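Local coordinates for protein alkylpurine DNA glycosylase AlkC (Pseudomonas fluorescens, PDB 5VHV) that excises alkylated purine bases from damaged DNA as a base excision repair glycosylase that works without flipping the damaged nucleotide, at residues Y65-P77 with D99-F113. Sequence-based numbering, arbitrary orientation.
Sequences YPQTLTLLYALAP and DFKRSMAALKYFTTF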
loop_
_atom_site.group_PDB
_atom_site.type_symbol
_atom_site.label_atom_id
_atom_site.label_comp_id
_atom_site.label_asym_id
_atom_site.label_seq_id
_atom_site.Cartn_x
_atom_site.Cartn_y
_atom_site.Cartn_z
ATOM N N TYR A 65 -6.159 -6.178 -32.753
ATOM C CA TYR A 65 -5.990 -5.475 -31.484
ATOM C C TYR A 65 -6.676 -4.112 -31.481
ATOM O O TYR A 65 -7.468 -3.841 -30.559
ATOM C CB TYR A 65 -4.495 -5.387 -31.154
ATOM C CG TYR A 65 -4.184 -4.629 -29.897
ATOM C CD1 TYR A 65 -4.499 -5.156 -28.665
ATOM C CD2 TYR A 65 -3.570 -3.381 -29.938
ATOM C CE1 TYR A 65 -4.213 -4.462 -27.498
ATOM C CE2 TYR A 65 -3.282 -2.688 -28.789
ATOM C CZ TYR A 65 -3.595 -3.225 -27.567
ATOM O OH TYR A 65 -3.324 -2.538 -26.393
ATOM N N PRO A 66 -6.442 -3.220 -32.445
ATOM C CA PRO A 66 -7.178 -1.942 -32.421
ATOM C C PRO A 66 -8.687 -2.114 -32.440
ATOM O O PRO A 66 -9.397 -1.386 -31.736
ATOM C CB PRO A 66 -6.676 -1.221 -33.679
ATOM C CG PRO A 66 -5.361 -1.869 -34.010
ATOM C CD PRO A 66 -5.510 -3.303 -33.591
ATOM N N GLN A 67 -9.200 -3.058 -33.229
ATOM C CA GLN A 67 -10.644 -3.282 -33.282
ATOM C C GLN A 67 -11.175 -3.785 -31.947
ATOM O O GLN A 67 -12.244 -3.353 -31.488
ATOM C CB GLN A 67 -10.984 -4.286 -34.385
ATOM C CG GLN A 67 -10.701 -3.818 -35.806
ATOM C CD GLN A 67 -10.843 -4.949 -36.831
ATOM O OE1 GLN A 67 -10.515 -6.115 -36.561
ATOM N NE2 GLN A 67 -11.340 -4.605 -38.006
ATOM N N THR A 68 -10.452 -4.695 -31.304
ATOM C CA THR A 68 -10.887 -5.165 -29.994
ATOM C C THR A 68 -10.848 -4.027 -28.977
ATOM O O THR A 68 -11.757 -3.897 -28.150
ATOM C CB THR A 68 -10.032 -6.358 -29.534
ATOM O OG1 THR A 68 -10.135 -7.422 -30.498
ATOM C CG2 THR A 68 -10.510 -6.874 -28.189
ATOM N N LEU A 69 -9.813 -3.178 -29.030
ATOM C CA LEU A 69 -9.747 -2.057 -28.090
ATOM C C LEU A 69 -10.972 -1.158 -28.227
ATOM O O LEU A 69 -11.515 -0.680 -27.224
ATOM C CB LEU A 69 -8.469 -1.241 -28.307
ATOM C CG LEU A 69 -7.157 -1.738 -27.710
ATOM C CD1 LEU A 69 -6.116 -0.651 -27.922
ATOM C CD2 LEU A 69 -7.276 -2.099 -26.229
ATOM N N THR A 70 -11.423 -0.924 -29.456
ATOM C CA THR A 70 -12.634 -0.127 -29.648
ATOM C C THR A 70 -13.809 -0.721 -28.878
ATOM O O THR A 70 -14.558 0.011 -28.216
ATOM C CB THR A 70 -12.947 -0.010 -31.137
ATOM O OG1 THR A 70 -11.891 0.729 -31.763
ATOM C CG2 THR A 70 -14.274 0.708 -31.376
ATOM N N LEU A 71 -13.979 -2.044 -28.931
ATOM C CA LEU A 71 -15.051 -2.679 -28.165
ATOM C C LEU A 71 -14.836 -2.498 -26.669
ATOM O O LEU A 71 -15.787 -2.263 -25.917
ATOM C CB LEU A 71 -15.134 -4.164 -28.477
ATOM C CG LEU A 71 -15.361 -4.549 -29.939
ATOM C CD1 LEU A 71 -15.432 -6.054 -30.060
ATOM C CD2 LEU A 71 -16.636 -3.909 -30.491
ATOM N N LEU A 72 -13.597 -2.657 -26.215
ATOM C CA LEU A 72 -13.328 -2.595 -24.786
ATOM C C LEU A 72 -13.489 -1.173 -24.241
ATOM O O LEU A 72 -13.887 -0.995 -23.078
ATOM C CB LEU A 72 -11.933 -3.146 -24.516
ATOM C CG LEU A 72 -11.717 -4.635 -24.898
ATOM C CD1 LEU A 72 -10.285 -5.032 -24.569
ATOM C CD2 LEU A 72 -12.689 -5.575 -24.180
ATOM N N TYR A 73 -13.199 -0.150 -25.054
ATOM C CA TYR A 73 -13.536 1.213 -24.658
ATOM C C TYR A 73 -15.028 1.342 -24.374
ATOM O O TYR A 73 -15.426 1.997 -23.402
ATOM C CB TYR A 73 -13.139 2.213 -25.743
ATOM C CG TYR A 73 -11.741 2.800 -25.665
ATOM C CD1 TYR A 73 -10.614 1.986 -25.600
ATOM C CD2 TYR A 73 -11.551 4.186 -25.678
ATOM C CE1 TYR A 73 -9.334 2.533 -25.558
ATOM C CE2 TYR A 73 -10.281 4.750 -25.640
ATOM C CZ TYR A 73 -9.172 3.921 -25.577
ATOM O OH TYR A 73 -7.907 4.480 -25.544
ATOM N N ALA A 74 -15.875 0.750 -25.229
ATOM C CA ALA A 74 -17.315 0.831 -25.002
ATOM C C ALA A 74 -17.748 -0.037 -23.835
ATOM O O ALA A 74 -18.718 0.299 -23.141
ATOM C CB ALA A 74 -18.083 0.429 -26.255
ATOM N N LEU A 75 -17.029 -1.136 -23.588
ATOM C CA LEU A 75 -17.389 -2.030 -22.497
ATOM C C LEU A 75 -17.133 -1.380 -21.137
ATOM O O LEU A 75 -17.895 -1.607 -20.189
ATOM C CB LEU A 75 -16.598 -3.334 -22.618
ATOM C CG LEU A 75 -16.950 -4.411 -21.591
ATOM C CD1 LEU A 75 -18.334 -4.959 -21.818
ATOM C CD2 LEU A 75 -15.884 -5.521 -21.587
ATOM N N ALA A 76 -16.097 -0.553 -21.029
ATOM C CA ALA A 76 -15.660 -0.087 -19.713
ATOM C C ALA A 76 -16.774 0.550 -18.892
ATOM O O ALA A 76 -16.975 0.124 -17.744
ATOM C CB ALA A 76 -14.469 0.862 -19.883
ATOM N N PRO A 77 -17.552 1.513 -19.403
ATOM C CA PRO A 77 -18.618 2.117 -18.571
ATOM C C PRO A 77 -19.798 1.196 -18.280
ATOM O O PRO A 77 -20.613 1.526 -17.412
ATOM C CB PRO A 77 -19.060 3.334 -19.397
ATOM C CG PRO A 77 -18.689 2.988 -20.811
ATOM C CD PRO A 77 -17.404 2.204 -20.698
ATOM N N ASP A 99 2.184 -2.084 -30.009
ATOM C CA ASP A 99 1.358 -0.964 -30.427
ATOM C C ASP A 99 1.391 0.001 -29.229
ATOM O O ASP A 99 0.394 0.255 -28.539
ATOM C CB ASP A 99 -0.056 -1.422 -30.797
ATOM C CG ASP A 99 -0.772 -0.451 -31.708
ATOM O OD1 ASP A 99 -0.205 0.618 -32.020
ATOM O OD2 ASP A 99 -1.921 -0.748 -32.101
ATOM N N PHE A 100 2.594 0.524 -28.966
ATOM C CA PHE A 100 2.877 1.228 -27.712
ATOM C C PHE A 100 1.988 2.450 -27.529
ATOM O O PHE A 100 1.359 2.621 -26.479
ATOM C CB PHE A 100 4.351 1.626 -27.666
ATOM C CG PHE A 100 4.745 2.324 -26.401
ATOM C CD1 PHE A 100 5.051 1.598 -25.271
ATOM C CD2 PHE A 100 4.789 3.712 -26.332
ATOM C CE1 PHE A 100 5.407 2.237 -24.102
ATOM C CE2 PHE A 100 5.130 4.342 -25.140
ATOM C CZ PHE A 100 5.438 3.602 -24.046
ATOM N N LYS A 101 1.933 3.330 -28.529
ATOM C CA LYS A 101 1.235 4.587 -28.302
ATOM C C LYS A 101 -0.252 4.347 -28.097
ATOM O O LYS A 101 -0.873 4.942 -27.207
ATOM C CB LYS A 101 1.510 5.543 -29.459
ATOM C CG LYS A 101 2.898 6.138 -29.311
ATOM C CD LYS A 101 3.411 6.825 -30.542
ATOM C CE LYS A 101 4.806 7.361 -30.267
ATOM N NZ LYS A 101 5.511 7.717 -31.511
ATOM N N ARG A 102 -0.824 3.430 -28.871
ATOM C CA ARG A 102 -2.233 3.114 -28.686
ATOM C C ARG A 102 -2.469 2.505 -27.313
ATOM O O ARG A 102 -3.481 2.798 -26.664
ATOM C CB ARG A 102 -2.697 2.157 -29.780
ATOM C CG ARG A 102 -4.191 2.057 -29.907
ATOM C CD ARG A 102 -4.588 0.935 -30.858
ATOM N NE ARG A 102 -4.091 1.146 -32.214
ATOM C CZ ARG A 102 -4.706 1.870 -33.140
ATOM N NH1 ARG A 102 -5.851 2.487 -32.862
ATOM N NH2 ARG A 102 -4.169 1.973 -34.350
ATOM N N SER A 103 -1.553 1.637 -26.865
ATOM C CA SER A 103 -1.690 0.997 -25.563
ATOM C C SER A 103 -1.590 2.011 -24.428
ATOM O O SER A 103 -2.359 1.945 -23.460
ATOM C CB SER A 103 -0.643 -0.100 -25.410
ATOM O OG SER A 103 -0.949 -1.178 -26.297
ATOM N N MET A 104 -0.683 2.981 -24.545
ATOM C CA MET A 104 -0.602 4.005 -23.512
ATOM C C MET A 104 -1.900 4.792 -23.430
ATOM O O MET A 104 -2.377 5.097 -22.328
ATOM C CB MET A 104 0.573 4.947 -23.775
ATOM C CG MET A 104 1.944 4.318 -23.566
ATOM S SD MET A 104 2.216 3.600 -21.940
ATOM C CE MET A 104 2.024 1.853 -22.321
ATOM N N ALA A 105 -2.474 5.148 -24.582
ATOM C CA ALA A 105 -3.722 5.894 -24.579
ATOM C C ALA A 105 -4.827 5.063 -23.956
ATOM O O ALA A 105 -5.647 5.585 -23.190
ATOM C CB ALA A 105 -4.107 6.323 -26.000
ATOM N N ALA A 106 -4.833 3.752 -24.239
ATOM C CA ALA A 106 -5.816 2.855 -23.639
ATOM C C ALA A 106 -5.670 2.773 -22.121
ATOM O O ALA A 106 -6.675 2.762 -21.397
ATOM C CB ALA A 106 -5.710 1.456 -24.258
ATOM N N LEU A 107 -4.439 2.675 -21.612
ATOM C CA LEU A 107 -4.268 2.598 -20.162
ATOM C C LEU A 107 -4.719 3.892 -19.505
ATOM O O LEU A 107 -5.329 3.881 -18.424
ATOM C CB LEU A 107 -2.808 2.296 -19.797
ATOM C CG LEU A 107 -2.256 0.926 -20.206
ATOM C CD1 LEU A 107 -0.784 0.774 -19.738
ATOM C CD2 LEU A 107 -3.099 -0.211 -19.681
ATOM N N LYS A 108 -4.448 5.023 -20.155
ATOM C CA LYS A 108 -4.851 6.297 -19.569
ATOM C C LYS A 108 -6.370 6.386 -19.488
ATOM O O LYS A 108 -6.927 6.940 -18.531
ATOM C CB LYS A 108 -4.302 7.453 -20.397
ATOM C CG LYS A 108 -4.646 8.823 -19.844
ATOM C CD LYS A 108 -4.251 9.941 -20.813
ATOM C CE LYS A 108 -4.723 11.272 -20.265
ATOM N NZ LYS A 108 -4.303 12.428 -21.112
ATOM N N TYR A 109 -7.049 5.855 -20.497
ATOM C CA TYR A 109 -8.510 5.820 -20.501
ATOM C C TYR A 109 -9.047 4.829 -19.468
ATOM O O TYR A 109 -9.930 5.165 -18.667
ATOM C CB TYR A 109 -8.997 5.447 -21.896
ATOM C CG TYR A 109 -10.483 5.169 -21.986
ATOM C CD1 TYR A 109 -11.393 6.206 -22.063
ATOM C CD2 TYR A 109 -10.966 3.864 -21.987
ATOM C CE1 TYR A 109 -12.772 5.955 -22.164
ATOM C CE2 TYR A 109 -12.329 3.603 -22.082
ATOM C CZ TYR A 109 -13.217 4.652 -22.187
ATOM O OH TYR A 109 -14.579 4.396 -22.267
ATOM N N PHE A 110 -8.545 3.595 -19.489
ATOM C CA PHE A 110 -9.064 2.550 -18.594
ATOM C C PHE A 110 -8.792 2.826 -17.115
ATOM O O PHE A 110 -9.549 2.356 -16.255
ATOM C CB PHE A 110 -8.467 1.185 -18.956
ATOM C CG PHE A 110 -8.989 0.580 -20.246
ATOM C CD1 PHE A 110 -10.335 0.646 -20.589
ATOM C CD2 PHE A 110 -8.120 -0.101 -21.091
ATOM C CE1 PHE A 110 -10.791 0.073 -21.775
ATOM C CE2 PHE A 110 -8.574 -0.701 -22.273
ATOM C CZ PHE A 110 -9.902 -0.600 -22.621
ATOM N N THR A 111 -7.716 3.550 -16.785
ATOM C CA THR A 111 -7.324 3.657 -15.385
ATOM C C THR A 111 -8.382 4.385 -14.548
ATOM O O THR A 111 -8.475 4.135 -13.337
ATOM C CB THR A 111 -5.947 4.336 -15.259
ATOM O OG1 THR A 111 -5.343 3.965 -14.012
ATOM C CG2 THR A 111 -6.033 5.851 -15.343
ATOM N N THR A 112 -9.209 5.240 -15.162
ATOM C CA THR A 112 -10.284 5.879 -14.404
ATOM C C THR A 112 -11.401 4.907 -14.019
ATOM O O THR A 112 -12.120 5.146 -13.040
ATOM C CB THR A 112 -10.872 7.053 -15.199
ATOM O OG1 THR A 112 -11.544 6.574 -16.374
ATOM C CG2 THR A 112 -9.778 8.029 -15.628
ATOM N N PHE A 113 -11.559 3.814 -14.743
ATOM C CA PHE A 113 -12.590 2.824 -14.448
ATOM C C PHE A 113 -12.136 1.811 -13.417
ATOM O O PHE A 113 -12.967 1.174 -12.766
ATOM C CB PHE A 113 -12.978 2.098 -15.749
ATOM C CG PHE A 113 -13.608 3.005 -16.758
ATOM C CD1 PHE A 113 -14.971 3.234 -16.726
ATOM C CD2 PHE A 113 -12.833 3.681 -17.700
ATOM C CE1 PHE A 113 -15.569 4.084 -17.631
ATOM C CE2 PHE A 113 -13.428 4.532 -18.613
ATOM C CZ PHE A 113 -14.793 4.744 -18.578
HETATM O O HOH W 1 -8.473 1.025 -31.381
HETATM O O HOH W 2 -5.997 3.473 -27.578
#
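Y73 of helix 65-75 stacks on Y109 of helix 100-110 where these two helices run nearly parallel (10°, axes 11.0 Å apart), with helix 87-95 between them in sequence, in the HEAT-like alpha-helical solenoid of this DNA glycosylase family. Aromatic packing dominates. The Y73 and Y109 rings form an offset stack, centroids 4.1 Å apart and planes at 2°, and Y73 enters helix 100-110 as a knob among A105, A106, Y109 and F110. CG of Y109 lies anti to the backbone N (chi1 171°), which lays the ring over a face of Y73 and carries its hydroxyl to the other helix's backbone: Y109 OH donates to Y73 O at 2.8 Å. With an alanine at Y109, one face of the Y73 ring would probably lose its cover and Y73 O this donor. F110 turns its edge to L72 and A76, CZ lying 3.8 Å from L72 CB. At the N-terminal ends, Y65 OH donates to S103 OG (2.7 Å), which is also hydrogen-bonded to G96 O. Within 99-113, R102 NE forms a salt bridge with D99 OD2, while P66 CB covers one guanidinium face and L69 CD1 packs on R102 CD. One water joins Y73 OH to R102 O. At the C-terminal ends, A76 CB makes a CH-pi contact with F113, 3.8 Å from the ring centroid and almost on the normal.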